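Local coordinates for putidaredoxin reductase (Pseudomonas putida, PDB 1Q1R), which probably passes electrons from NADH through its bound FAD to putidaredoxin, the iron-sulfur protein that reduces cytochrome P450cam, at residues 86-91 against 277-282; 91-96 against 101-106; 266-269 against 273-276. All blocks are in the same frame, centred on the assembly; numbering follows the deposited sequence.

Interaction 1 of 3, residues 86-91 against 277-282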
loop_
_atom_site.group_PDB
_atom_site.type_symbol
_atom_site.label_atom_id
_atom_site.label_comp_id
_atom_site.label_asym_id
_atom_site.label_seq_id
_atom_site.Cartn_x
_atom_site.Cartn_y
_atom_site.Cartn_z
ATOM N N ILE A 86 0.833 22.527 12.666
ATOM C CA ILE A 86 2.225 22.864 12.412
ATOM C C ILE A 86 2.342 24.382 12.353
ATOM O O ILE A 86 1.523 25.046 11.724
ATOM C CB ILE A 86 2.714 22.308 11.054
ATOM C CG1 ILE A 86 2.468 20.801 10.970
ATOM C CG2 ILE A 86 4.196 22.604 10.882
ATOM C CD1 ILE A 86 2.709 20.230 9.592
ATOM N N ASN A 87 3.354 24.922 13.021
ATOM C CA ASN A 87 3.599 26.355 13.010
ATOM C C ASN A 87 4.931 26.570 12.324
ATOM O O ASN A 87 5.984 26.577 12.959
ATOM C CB ASN A 87 3.626 26.916 14.433
ATOM C CG ASN A 87 2.257 27.354 14.901
ATOM O OD1 ASN A 87 1.305 26.578 14.874
ATOM N ND2 ASN A 87 2.146 28.611 15.328
ATOM N N ARG A 88 4.862 26.726 11.008
ATOM C CA ARG A 88 6.036 26.915 10.172
ATOM C C ARG A 88 6.886 28.088 10.642
ATOM O O ARG A 88 8.116 28.014 10.648
ATOM C CB ARG A 88 5.584 27.117 8.726
ATOM C CG ARG A 88 4.751 25.952 8.204
ATOM C CD ARG A 88 4.009 26.313 6.935
ATOM N NE ARG A 88 4.907 26.819 5.904
ATOM C CZ ARG A 88 4.499 27.276 4.727
ATOM N NH1 ARG A 88 3.206 27.286 4.432
ATOM N NH2 ARG A 88 5.382 27.728 3.846
ATOM N N ASP A 89 6.217 29.162 11.047
ATOM C CA ASP A 89 6.890 30.360 11.527
ATOM C C ASP A 89 7.837 30.073 12.697
ATOM O O ASP A 89 9.040 30.310 12.592
ATOM C CB ASP A 89 5.841 31.406 11.914
ATOM C CG ASP A 89 4.810 30.867 12.888
ATOM O OD1 ASP A 89 4.497 29.659 12.828
ATOM O OD2 ASP A 89 4.297 31.659 13.707
ATOM N N ARG A 90 7.306 29.559 13.804
ATOM C CA ARG A 90 8.153 29.251 14.958
ATOM C C ARG A 90 8.877 27.919 14.803
ATOM O O ARG A 90 9.792 27.608 15.569
ATOM C CB ARG A 90 7.332 29.217 16.252
ATOM C CG ARG A 90 6.918 30.583 16.765
ATOM C CD ARG A 90 5.480 30.912 16.401
ATOM N NE ARG A 90 4.524 30.284 17.310
ATOM C CZ ARG A 90 3.220 30.553 17.325
ATOM N NH1 ARG A 90 2.714 31.438 16.477
ATOM N NH2 ARG A 90 2.424 29.949 18.196
ATOM N N GLN A 91 8.469 27.144 13.802
ATOM C CA GLN A 91 9.056 25.832 13.548
ATOM C C GLN A 91 8.731 24.898 14.708
ATOM O O GLN A 91 9.620 24.419 15.411
ATOM C CB GLN A 91 10.575 25.943 13.369
ATOM C CG GLN A 91 11.005 26.456 12.003
ATOM C CD GLN A 91 12.510 26.622 11.889
ATOM O OE1 GLN A 91 13.275 25.712 12.211
ATOM N NE2 GLN A 91 12.941 27.788 11.422
ATOM N N PRO A 277 10.387 24.469 2.614
ATOM C CA PRO A 277 11.747 23.922 2.581
ATOM C C PRO A 277 12.134 23.001 3.736
ATOM O O PRO A 277 12.770 21.969 3.523
ATOM C CB PRO A 277 12.618 25.175 2.546
ATOM C CG PRO A 277 11.780 26.128 1.762
ATOM C CD PRO A 277 10.411 25.923 2.366
ATOM N N LEU A 278 11.760 23.375 4.955
ATOM C CA LEU A 278 12.106 22.578 6.126
ATOM C C LEU A 278 11.138 21.418 6.376
ATOM O O LEU A 278 11.355 20.615 7.282
ATOM C CB LEU A 278 12.172 23.468 7.379
ATOM C CG LEU A 278 13.003 24.762 7.363
ATOM C CD1 LEU A 278 14.409 24.490 6.849
ATOM C CD2 LEU A 278 12.315 25.790 6.489
ATOM N N ILE A 279 10.079 21.330 5.578
ATOM C CA ILE A 279 9.094 20.261 5.745
ATOM C C ILE A 279 9.057 19.308 4.552
ATOM O O ILE A 279 8.855 19.728 3.410
ATOM C CB ILE A 279 7.666 20.829 5.935
ATOM C CG1 ILE A 279 7.639 21.830 7.095
ATOM C CG2 ILE A 279 6.686 19.689 6.211
ATOM C CD1 ILE A 279 6.313 22.560 7.235
ATOM N N MET A 280 9.246 18.022 4.825
ATOM C CA MET A 280 9.212 17.001 3.782
ATOM C C MET A 280 8.032 16.056 4.024
ATOM O O MET A 280 7.454 16.045 5.111
ATOM C CB MET A 280 10.520 16.198 3.786
ATOM C CG MET A 280 11.776 17.030 3.576
ATOM S SD MET A 280 13.298 16.045 3.595
ATOM C CE MET A 280 13.418 15.643 5.273
ATOM N N ALA A 281 7.667 15.281 3.004
ATOM C CA ALA A 281 6.580 14.307 3.115
ATOM C C ALA A 281 7.126 12.979 2.593
ATOM O O ALA A 281 8.044 12.968 1.772
ATOM C CB ALA A 281 5.375 14.744 2.301
ATOM N N VAL A 282 6.563 11.863 3.054
ATOM C CA VAL A 282 7.059 10.549 2.645
ATOM C C VAL A 282 6.024 9.439 2.839
ATOM O O VAL A 282 5.214 9.494 3.766
ATOM C CB VAL A 282 8.327 10.201 3.464
ATOM C CG1 VAL A 282 7.981 10.140 4.941
ATOM C CG2 VAL A 282 8.935 8.889 3.002
#
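R88 and I279 meet where two backbones face each other without a single hydrogen bond between them, the nearest alpha carbons, R88 CA and L278 CA, lying 8.5 Å apart. Segment 86-91 is the end of strand 83-87 followed by a turn whose residues 88-90 have helical backbone angles. It closes with Q91 N at 2.7 Å from N87 O, a weak bond, and Q91 takes left-handed angles (66/62°) as part of the G1 beta bulge that it and Q92 form opposite N87. Segment 277-282 rises from a loop into strand 279-281. That strand is the last of the five-stranded parallel sheet in the FAD-binding part of the glutathione reductase fold, and strand 83-87 belongs to the three-stranded antiparallel sheet packed against it. The side chains bridge the gap between the two sheets. I279 suits the place because the longer of its two branches, CG1 anti to the carbonyl carbon and CD1 extended beyond it, reaches away from its own strand. I279 CD1 ends 3.9 Å from R88 CG, the two side chains crossing at about a right angle, and 4.2 Å from I86 CG2, so it touches the aliphatic part of one neighbour and the buried branch of the other. Arginine serves both environments: its CG methylene lies against the isoleucine, while the chain bends at chi3 (55°) and its head forms a salt bridge from NE to D276 and a hydrogen bond from NH1 to the carbonyl of A258.

Interaction 2 of 3, residues 91-96 against 101-106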
loop_
_atom_site.group_PDB
_atom_site.type_symbol
_atom_site.label_atom_id
_atom_site.label_comp_id
_atom_site.label_asym_id
_atom_site.label_seq_id
_atom_site.Cartn_x
_atom_site.Cartn_y
_atom_site.Cartn_z
ATOM N N GLN A 91 8.469 27.144 13.802
ATOM C CA GLN A 91 9.056 25.832 13.548
ATOM C C GLN A 91 8.731 24.898 14.708
ATOM O O GLN A 91 9.620 24.419 15.411
ATOM C CB GLN A 91 10.575 25.943 13.369
ATOM C CG GLN A 91 11.005 26.456 12.003
ATOM C CD GLN A 91 12.510 26.622 11.889
ATOM O OE1 GLN A 91 13.275 25.712 12.211
ATOM N NE2 GLN A 91 12.941 27.788 11.422
ATOM N N GLN A 92 7.441 24.654 14.908
ATOM C CA GLN A 92 6.987 23.776 15.977
ATOM C C GLN A 92 5.773 22.992 15.516
ATOM O O GLN A 92 5.045 23.422 14.620
ATOM C CB GLN A 92 6.566 24.579 17.212
ATOM C CG GLN A 92 7.545 25.630 17.691
ATOM C CD GLN A 92 6.994 26.415 18.870
ATOM O OE1 GLN A 92 5.882 26.945 18.810
ATOM N NE2 GLN A 92 7.769 26.494 19.946
ATOM N N VAL A 93 5.566 21.836 16.131
ATOM C CA VAL A 93 4.404 21.017 15.836
ATOM C C VAL A 93 3.610 21.028 17.137
ATOM O O VAL A 93 4.184 20.883 18.218
ATOM C CB VAL A 93 4.790 19.563 15.459
ATOM C CG1 VAL A 93 5.428 19.536 14.075
ATOM C CG2 VAL A 93 5.744 18.987 16.492
ATOM N N ILE A 94 2.301 21.224 17.036
ATOM C CA ILE A 94 1.456 21.269 18.220
ATOM C C ILE A 94 0.758 19.941 18.466
ATOM O O ILE A 94 0.114 19.392 17.573
ATOM C CB ILE A 94 0.381 22.368 18.100
ATOM C CG1 ILE A 94 1.039 23.706 17.739
ATOM C CG2 ILE A 94 -0.394 22.479 19.409
ATOM C CD1 ILE A 94 2.126 24.148 18.693
ATOM N N LEU A 95 0.888 19.436 19.690
ATOM C CA LEU A 95 0.271 18.174 20.073
ATOM C C LEU A 95 -1.129 18.439 20.610
ATOM O O LEU A 95 -1.439 19.558 21.019
ATOM C CB LEU A 95 1.128 17.476 21.131
ATOM C CG LEU A 95 2.578 17.221 20.705
ATOM C CD1 LEU A 95 3.306 16.432 21.777
ATOM C CD2 LEU A 95 2.596 16.464 19.386
ATOM N N SER A 96 -1.974 17.414 20.603
ATOM C CA SER A 96 -3.344 17.558 21.081
ATOM C C SER A 96 -3.429 18.022 22.534
ATOM O O SER A 96 -4.428 18.617 22.938
ATOM C CB SER A 96 -4.101 16.239 20.920
ATOM O OG SER A 96 -3.436 15.185 21.589
ATOM N N LEU A 101 6.509 20.943 19.967
ATOM C CA LEU A 101 7.860 20.433 19.767
ATOM C C LEU A 101 8.564 21.252 18.696
ATOM O O LEU A 101 8.012 21.472 17.618
ATOM C CB LEU A 101 7.820 18.964 19.338
ATOM C CG LEU A 101 7.125 17.965 20.265
ATOM C CD1 LEU A 101 7.154 16.582 19.625
ATOM C CD2 LEU A 101 7.812 17.945 21.623
ATOM N N ASP A 102 9.780 21.700 18.996
ATOM C CA ASP A 102 10.552 22.494 18.047
ATOM C C ASP A 102 11.259 21.591 17.044
ATOM O O ASP A 102 11.675 20.478 17.376
ATOM C CB ASP A 102 11.594 23.350 18.773
ATOM C CG ASP A 102 10.974 24.306 19.770
ATOM O OD1 ASP A 102 9.963 24.958 19.429
ATOM O OD2 ASP A 102 11.504 24.415 20.895
ATOM N N TYR A 103 11.400 22.080 15.816
ATOM C CA TYR A 103 12.058 21.308 14.775
ATOM C C TYR A 103 12.903 22.171 13.854
ATOM O O TYR A 103 12.615 23.350 13.641
ATOM C CB TYR A 103 11.015 20.550 13.942
ATOM C CG TYR A 103 10.118 21.423 13.081
ATOM C CD1 TYR A 103 10.582 21.978 11.885
ATOM C CD2 TYR A 103 8.802 21.685 13.455
ATOM C CE1 TYR A 103 9.755 22.769 11.084
ATOM C CE2 TYR A 103 7.965 22.474 12.663
ATOM C CZ TYR A 103 8.450 23.013 11.480
ATOM O OH TYR A 103 7.627 23.795 10.698
ATOM N N ASP A 104 13.960 21.573 13.321
ATOM C CA ASP A 104 14.833 22.248 12.374
ATOM C C ASP A 104 14.458 21.614 11.043
ATOM O O ASP A 104 14.483 22.259 9.994
ATOM C CB ASP A 104 16.302 21.979 12.702
ATOM C CG ASP A 104 16.744 22.659 13.983
ATOM O OD1 ASP A 104 16.612 23.899 14.066
ATOM O OD2 ASP A 104 17.219 21.962 14.904
ATOM N N ARG A 105 14.091 20.337 11.119
ATOM C CA ARG A 105 13.671 19.543 9.969
ATOM C C ARG A 105 12.418 18.758 10.358
ATOM O O ARG A 105 12.412 18.045 11.357
ATOM C CB ARG A 105 14.784 18.571 9.553
ATOM C CG ARG A 105 15.753 19.127 8.518
ATOM C CD ARG A 105 16.387 20.416 8.985
ATOM N NE ARG A 105 16.598 21.347 7.882
ATOM C CZ ARG A 105 17.610 21.278 7.024
ATOM N NH1 ARG A 105 18.520 20.320 7.141
ATOM N NH2 ARG A 105 17.707 22.170 6.048
ATOM N N LEU A 106 11.361 18.901 9.570
ATOM C CA LEU A 106 10.109 18.207 9.835
ATOM C C LEU A 106 9.776 17.223 8.711
ATOM O O LEU A 106 9.862 17.560 7.527
ATOM C CB LEU A 106 8.974 19.225 9.992
ATOM C CG LEU A 106 7.579 18.688 10.320
ATOM C CD1 LEU A 106 7.620 17.903 11.624
ATOM C CD2 LEU A 106 6.595 19.848 10.417
#
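V93 and L101 form the hydrogen-bonded pair of an antiparallel hairpin, each giving its N-H to the other's carbonyl: V93 N to L101 O and L101 N to V93 O, both 2.9 Å. Their side chains make the tight half of the contact. V93 CG2 rests 3.5 Å from L101 CB, while V93 CG1 turns to L106 CD1 at 3.7 Å; a branched residue suits the spot because its two methyls serve two neighbours. Y103 extends this apolar layer. Its ring, swung between its own N and carbonyl carbon (chi1 68°), has L106 CB over one face and the Q91 backbone over the opposite one, with Q91 CB in a CH-pi contact 4.1 Å from the centroid. The other face of the hairpin is looser and nearer solvent. There Q92 and D102, the non-hydrogen-bonded pair, lie side by side with amide and carboxylate nearly coplanar, and Q92 NE2 donates to D102 OD1 at 2.7 Å in the plane of the amide. Beneath the apolar face, V93, Y103 and L106 pack on V8 of strand 6-10, L101 and L95 reach V35 of strand 31-35, and strand 83-87 flanks the hairpin beside strand 92-95.

Interaction 3 of 3, residues 266-269 against 273-276; sequences IVIN and QTSD
N269 OD1 is gripped by two backbone N-H groups: that of H271, two residues on, makes an Asx turn, and Q273 N adds a second grip, in a short reversal between strands 266-267 and 279-281. The bond from Q273 N is 3.1 Å long and approaches from above the plane of the N269 amide, 52° out of it. A straighter partner runs the other way: N269 N donates to Q273 O at 2.8 Å, in the carbonyl plane. Asparagine fits because its short side chain, with CG held between the backbone N and the carbonyl carbon (chi1 60°), folds back over the turn it must bind. With an alanine here, the amides of H271 and Q273 would probably lose their shared acceptor, and the turn would be left to the main-chain bond to Q273 O. Beyond the polar end, the contact becomes apolar. T274 CG2 lies 3.8 Å from I266 CG2, the two side chains running side by side, and 4.0 Å from I268 CG2, which comes in at a slant; all three residues also touch A281 of strand 279-281. Threonine suits this position by having two unlike branches: the methyl joins the isoleucines, while OG1 donates to the carbonyl of I279. The same oxygen may accept from D276 N in an ST turn, though the place of that nitrogen is less sure. The contact joins the edge strand of a small mixed sheet to the loop leading into strand 279-281, the edge strand of the parallel sheet. At V267 the carbonyl faces T274 CA, and a water donates to V267 O at 2.6 Å while accepting a weak bond, 3.3 Å, from S275 N.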
loop_
_atom_site.group_PDB
_atom_site.type_symbol
_atom_site.label_atom_id
_atom_site.label_comp_id
_atom_site.label_asym_id
_atom_site.label_seq_id
_atom_site.Cartn_x
_atom_site.Cartn_y
_atom_site.Cartn_z
ATOM N N ILE A 266 0.209 14.886 -0.200
ATOM C CA ILE A 266 1.049 16.032 0.110
ATOM C C ILE A 266 2.117 16.172 -0.978
ATOM O O ILE A 266 2.990 15.314 -1.128
ATOM C CB ILE A 266 1.714 15.862 1.490
ATOM C CG1 ILE A 266 0.626 15.709 2.559
ATOM C CG2 ILE A 266 2.607 17.060 1.796
ATOM C CD1 ILE A 266 1.150 15.474 3.957
ATOM N N VAL A 267 2.028 17.255 -1.742
ATOM C CA VAL A 267 2.958 17.514 -2.837
ATOM C C VAL A 267 4.390 17.760 -2.375
ATOM O O VAL A 267 4.639 18.580 -1.494
ATOM C CB VAL A 267 2.484 18.728 -3.675
ATOM C CG1 VAL A 267 3.481 19.022 -4.791
ATOM C CG2 VAL A 267 1.104 18.446 -4.254
ATOM N N ILE A 268 5.330 17.033 -2.971
ATOM C CA ILE A 268 6.743 17.182 -2.644
ATOM C C ILE A 268 7.557 17.271 -3.932
ATOM O O ILE A 268 7.130 16.772 -4.979
ATOM C CB ILE A 268 7.267 15.989 -1.814
ATOM C CG1 ILE A 268 7.133 14.687 -2.609
ATOM C CG2 ILE A 268 6.494 15.889 -0.516
ATOM C CD1 ILE A 268 7.875 13.520 -1.992
ATOM N N ASN A 269 8.727 17.900 -3.855
ATOM C CA ASN A 269 9.580 18.040 -5.032
ATOM C C ASN A 269 10.660 16.967 -5.100
ATOM O O ASN A 269 10.703 16.060 -4.267
ATOM C CB ASN A 269 10.229 19.431 -5.085
ATOM C CG ASN A 269 11.100 19.723 -3.881
ATOM O OD1 ASN A 269 11.714 18.827 -3.309
ATOM N ND2 ASN A 269 11.178 20.997 -3.506
ATOM N N GLN A 273 10.979 17.785 -0.508
ATOM C CA GLN A 273 10.447 18.955 0.187
ATOM C C GLN A 273 9.036 19.336 -0.241
ATOM O O GLN A 273 8.661 19.176 -1.401
ATOM C CB GLN A 273 11.357 20.163 -0.046
ATOM C CG GLN A 273 12.809 19.951 0.333
ATOM C CD GLN A 273 13.683 21.120 -0.088
ATOM O OE1 GLN A 273 13.500 22.244 0.373
ATOM N NE2 GLN A 273 14.635 20.857 -0.973
ATOM N N THR A 274 8.254 19.847 0.706
ATOM C CA THR A 274 6.895 20.294 0.420
ATOM C C THR A 274 7.017 21.769 0.041
ATOM O O THR A 274 8.117 22.252 -0.221
ATOM C CB THR A 274 5.993 20.200 1.664
ATOM O OG1 THR A 274 6.470 21.112 2.661
ATOM C CG2 THR A 274 6.007 18.789 2.233
ATOM N N SER A 275 5.899 22.485 0.023
ATOM C CA SER A 275 5.918 23.907 -0.310
ATOM C C SER A 275 6.875 24.618 0.640
ATOM O O SER A 275 7.416 25.680 0.321
ATOM C CB SER A 275 4.519 24.505 -0.160
ATOM O OG SER A 275 3.562 23.752 -0.884
ATOM N N ASP A 276 7.073 24.021 1.812
ATOM C CA ASP A 276 7.957 24.572 2.830
ATOM C C ASP A 276 9.259 23.784 2.855
ATOM O O ASP A 276 9.262 22.575 3.089
ATOM C CB ASP A 276 7.272 24.525 4.203
ATOM C CG ASP A 276 8.136 25.096 5.318
ATOM O OD1 ASP A 276 7.566 25.533 6.343
ATOM O OD2 ASP A 276 9.378 25.102 5.182
HETATM O O HOH W 1 3.237 20.583 -0.489
#

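How the interactions relate
From the N terminus, the chain runs through strand 83-87 into its turn, and interaction 2 then closes the short hairpin loop between residues 96 and 101. Much later, interaction 3 closes the still shorter one between 269 and 273. Interaction 1 joins residues on either side of this long course, closing a loop of 185 residues within which the other two nest one after the other. Interactions 1 and 2 share Q91, and strands 279-281 and 105-108 adjoin, with M280 N near L106 O. Interaction 3 meets interaction 1 where T274 N probably donates to I279 O. The antiparallel sheet, the parallel sheet and the mixed sheet are thereby linked, although interactions 2 and 3 do not touch.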